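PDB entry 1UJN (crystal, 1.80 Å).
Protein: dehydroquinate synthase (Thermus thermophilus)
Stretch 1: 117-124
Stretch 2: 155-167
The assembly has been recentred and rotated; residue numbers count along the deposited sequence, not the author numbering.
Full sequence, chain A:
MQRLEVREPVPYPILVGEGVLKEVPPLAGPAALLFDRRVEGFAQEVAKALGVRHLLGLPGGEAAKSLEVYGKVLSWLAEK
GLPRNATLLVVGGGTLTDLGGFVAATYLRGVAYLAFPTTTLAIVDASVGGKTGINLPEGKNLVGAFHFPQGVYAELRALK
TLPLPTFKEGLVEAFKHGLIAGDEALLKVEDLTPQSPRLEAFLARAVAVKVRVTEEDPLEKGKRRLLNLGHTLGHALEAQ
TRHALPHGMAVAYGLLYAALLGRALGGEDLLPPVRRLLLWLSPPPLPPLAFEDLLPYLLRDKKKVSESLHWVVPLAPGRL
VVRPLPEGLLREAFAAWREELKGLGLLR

Stretch 1 117-124: PTTTLAIV
Stretch 2, residues 155-167: ELRALKTLPLPTF

How does the contact begin at Glu155? Both Pro117 (phi/psi -63/139) and Glu155 (-84/107) are extended, but they are joined through water. Water 1 donates to Pro117 O (2.8 Å) and accepts from Glu155 N (2.9 Å); water 2 donates to Pro117 O (2.8 Å) and Glu155 O (2.9 Å).

How do residues 156-160 meet the loop at Thr118 and the helix at Ile123? Their phi/psi values are helical, near -70/-20, and Ala158 N bonds Glu155 O (2.9 Å) while Leu159 N bonds Leu156 O (2.9 Å). Thr118 (chi1 p) sits in register with Ala158, CA to CA 5.8 Å; its CG2 meets Ala158 CB at 4.2 Å, and water 3 donates to Thr118 O and Ala158 O, both at 2.8 Å. Leu156 and Leu159, both m,t, reach Ile123 (m,t): Ile123 CD1 lies 4.4 Å from Leu156 CD2 and 4.0 Å from Leu159 CD1, an apolar cluster. Leu159 CD2 packs on backbone, 3.6 Å from Thr118 O and 3.8 Å from Thr120 N.

How does Leu162 fit against the start of the first helix? It is extended (-74/131) with rotamer t,p, its CB pointing toward stretch 1, and its CD2 lies 3.8 Å from Thr119 CA. The CA-to-CB bond of Thr119 (chi1 p) points away, yet its CG2 lies 4.0 Å from Leu162 CD1; Ala122 N donates to Thr119 OG1 at 3.0 Å, capping the helix.

What locks the far end? After Pro163 at the N-cap, the chain turns helical, with Phe167 N bonding Pro163 O at 2.9 Å. Water 4 donates to Thr166 O (2.8 Å) and accepts from Leu121 N (3.0 Å). The register rises in both chains to Thr120 (chi1 p) with Phe167, CA to CA 5.7 Å. Thr120 OG1 donates to the backbone carbonyl Phe167 O at 2.7 Å, the sole direct hydrogen bond between the stretches, while its methyl CG2 packs obliquely on the Phe167 ring (chi1 t, chi2 -98°), 3.6 Å from CD2.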

# COMPACT_ATOMS: atom_id res chain seq x y z
N PRO A 117 -14.52 -14.77 -6.10
CA PRO A 117 -15.27 -14.01 -7.10
C PRO A 117 -16.66 -14.58 -7.38
O PRO A 117 -16.84 -15.80 -7.44
CB PRO A 117 -14.34 -14.03 -8.32
CG PRO A 117 -13.64 -15.35 -8.17
CD PRO A 117 -13.34 -15.41 -6.69
N THR A 118 -17.64 -13.70 -7.51
CA THR A 118 -19.01 -14.13 -7.77
C THR A 118 -19.60 -13.53 -9.05
O THR A 118 -20.82 -13.54 -9.24
CB THR A 118 -19.92 -13.78 -6.57
OG1 THR A 118 -19.85 -12.38 -6.31
CG2 THR A 118 -19.47 -14.55 -5.33
N THR A 119 -18.74 -13.02 -9.92
CA THR A 119 -19.19 -12.46 -11.19
C THR A 119 -18.20 -12.97 -12.25
O THR A 119 -17.08 -13.35 -11.91
CB THR A 119 -19.17 -10.91 -11.23
OG1 THR A 119 -17.81 -10.45 -11.19
CG2 THR A 119 -19.95 -10.33 -10.05
N THR A 120 -18.61 -12.99 -13.51
CA THR A 120 -17.70 -13.46 -14.55
C THR A 120 -16.54 -12.48 -14.74
O THR A 120 -15.40 -12.89 -14.94
CB THR A 120 -18.43 -13.65 -15.90
OG1 THR A 120 -19.27 -12.52 -16.15
CG2 THR A 120 -19.28 -14.92 -15.86
N LEU A 121 -16.84 -11.19 -14.66
CA LEU A 121 -15.80 -10.19 -14.81
C LEU A 121 -14.74 -10.35 -13.73
O LEU A 121 -13.55 -10.20 -14.00
CB LEU A 121 -16.41 -8.77 -14.75
CG LEU A 121 -15.45 -7.59 -14.91
CD1 LEU A 121 -14.68 -7.71 -16.22
CD2 LEU A 121 -16.24 -6.28 -14.87
N ALA A 122 -15.16 -10.66 -12.50
CA ALA A 122 -14.20 -10.83 -11.41
C ALA A 122 -13.36 -12.09 -11.63
O ALA A 122 -12.17 -12.11 -11.31
CB ALA A 122 -14.93 -10.91 -10.08
N ILE A 123 -13.97 -13.13 -12.18
CA ILE A 123 -13.25 -14.37 -12.44
C ILE A 123 -12.23 -14.18 -13.57
O ILE A 123 -11.06 -14.52 -13.42
CB ILE A 123 -14.22 -15.51 -12.85
CG1 ILE A 123 -15.15 -15.85 -11.67
CG2 ILE A 123 -13.42 -16.75 -13.28
CD1 ILE A 123 -16.18 -16.93 -11.99
N VAL A 124 -12.69 -13.63 -14.69
CA VAL A 124 -11.86 -13.42 -15.87
C VAL A 124 -10.83 -12.31 -15.77
O VAL A 124 -9.73 -12.43 -16.31
CB VAL A 124 -12.75 -13.16 -17.13
CG1 VAL A 124 -11.88 -12.84 -18.35
CG2 VAL A 124 -13.61 -14.37 -17.41
N GLU A 155 -16.54 -20.21 -7.30
CA GLU A 155 -17.61 -21.19 -7.17
C GLU A 155 -18.64 -20.88 -8.24
O GLU A 155 -19.38 -19.90 -8.12
CB GLU A 155 -18.24 -21.09 -5.78
CG GLU A 155 -19.44 -21.99 -5.58
CD GLU A 155 -19.15 -23.42 -5.95
OE1 GLU A 155 -18.23 -24.02 -5.35
OE2 GLU A 155 -19.84 -23.95 -6.85
N LEU A 156 -18.70 -21.70 -9.27
CA LEU A 156 -19.64 -21.47 -10.36
C LEU A 156 -21.10 -21.49 -9.92
O LEU A 156 -21.94 -20.84 -10.53
CB LEU A 156 -19.38 -22.50 -11.48
CG LEU A 156 -17.95 -22.43 -12.04
CD1 LEU A 156 -17.76 -23.47 -13.13
CD2 LEU A 156 -17.67 -21.03 -12.57
N ARG A 157 -21.41 -22.22 -8.86
CA ARG A 157 -22.79 -22.25 -8.40
C ARG A 157 -23.25 -20.86 -7.99
O ARG A 157 -24.43 -20.56 -7.94
CB ARG A 157 -22.88 -23.20 -7.21
CG ARG A 157 -24.31 -23.34 -6.68
CD ARG A 157 -24.44 -24.50 -5.69
NE ARG A 157 -23.32 -24.51 -4.75
CZ ARG A 157 -23.44 -23.76 -3.64
NH1 ARG A 157 -24.54 -23.06 -3.42
NH2 ARG A 157 -22.44 -23.74 -2.75
N ALA A 158 -22.29 -19.97 -7.74
CA ALA A 158 -22.61 -18.60 -7.37
C ALA A 158 -23.01 -17.72 -8.56
O ALA A 158 -23.67 -16.70 -8.38
CB ALA A 158 -21.43 -17.97 -6.63
N LEU A 159 -22.61 -18.11 -9.77
CA LEU A 159 -22.93 -17.33 -10.97
C LEU A 159 -24.37 -17.46 -11.45
O LEU A 159 -24.83 -16.69 -12.29
CB LEU A 159 -22.01 -17.73 -12.12
CG LEU A 159 -20.51 -17.52 -11.98
CD1 LEU A 159 -19.79 -18.10 -13.18
CD2 LEU A 159 -20.22 -16.03 -11.84
N LYS A 160 -25.09 -18.44 -10.92
CA LYS A 160 -26.46 -18.68 -11.33
C LYS A 160 -27.46 -17.58 -10.96
O LYS A 160 -28.46 -17.39 -11.64
CB LYS A 160 -26.92 -20.04 -10.79
CG LYS A 160 -26.07 -21.18 -11.35
CD LYS A 160 -26.47 -22.54 -10.81
CE LYS A 160 -25.36 -23.56 -11.06
NZ LYS A 160 -25.47 -24.76 -10.17
N THR A 161 -27.17 -16.84 -9.90
CA THR A 161 -28.06 -15.76 -9.48
C THR A 161 -27.66 -14.43 -10.11
O THR A 161 -28.28 -13.40 -9.87
CB THR A 161 -28.05 -15.59 -7.95
OG1 THR A 161 -28.84 -14.45 -7.60
CG2 THR A 161 -26.62 -15.40 -7.45
N LEU A 162 -26.61 -14.47 -10.91
CA LEU A 162 -26.09 -13.28 -11.56
C LEU A 162 -26.97 -12.80 -12.72
O LEU A 162 -27.37 -13.59 -13.56
CB LEU A 162 -24.67 -13.58 -12.08
CG LEU A 162 -23.80 -12.42 -12.57
CD1 LEU A 162 -23.54 -11.45 -11.42
CD2 LEU A 162 -22.49 -12.98 -13.10
N PRO A 163 -27.29 -11.49 -12.75
CA PRO A 163 -28.13 -10.96 -13.83
C PRO A 163 -27.46 -11.31 -15.16
O PRO A 163 -26.24 -11.22 -15.28
CB PRO A 163 -28.12 -9.46 -13.55
CG PRO A 163 -28.08 -9.42 -12.05
CD PRO A 163 -27.03 -10.46 -11.73
N LEU A 164 -28.24 -11.70 -16.15
CA LEU A 164 -27.67 -12.08 -17.44
C LEU A 164 -26.76 -11.02 -18.07
O LEU A 164 -25.69 -11.35 -18.58
CB LEU A 164 -28.79 -12.45 -18.42
CG LEU A 164 -28.35 -12.97 -19.80
CD1 LEU A 164 -27.54 -14.25 -19.65
CD2 LEU A 164 -29.59 -13.22 -20.65
N PRO A 165 -27.16 -9.74 -18.05
CA PRO A 165 -26.31 -8.70 -18.65
C PRO A 165 -24.93 -8.63 -18.00
O PRO A 165 -23.92 -8.46 -18.68
CB PRO A 165 -27.12 -7.43 -18.43
CG PRO A 165 -28.55 -7.93 -18.48
CD PRO A 165 -28.46 -9.18 -17.64
N THR A 166 -24.91 -8.78 -16.68
CA THR A 166 -23.67 -8.74 -15.91
C THR A 166 -22.86 -10.00 -16.23
O THR A 166 -21.64 -9.96 -16.34
CB THR A 166 -23.96 -8.70 -14.40
OG1 THR A 166 -24.77 -7.56 -14.11
CG2 THR A 166 -22.66 -8.59 -13.61
N PHE A 167 -23.56 -11.12 -16.36
CA PHE A 167 -22.92 -12.39 -16.69
C PHE A 167 -22.19 -12.24 -18.03
O PHE A 167 -21.04 -12.65 -18.18
CB PHE A 167 -23.97 -13.50 -16.79
CG PHE A 167 -23.42 -14.81 -17.30
CD1 PHE A 167 -23.57 -15.17 -18.64
CD2 PHE A 167 -22.76 -15.68 -16.45
CE1 PHE A 167 -23.07 -16.37 -19.12
CE2 PHE A 167 -22.25 -16.89 -16.91
CZ PHE A 167 -22.40 -17.24 -18.25
O HOH W 1 -16.50 -17.85 -5.63
O HOH W 2 -18.31 -17.40 -9.15
O HOH W 3 -23.42 -13.96 -8.39
O HOH W 4 -19.61 -10.04 -14.47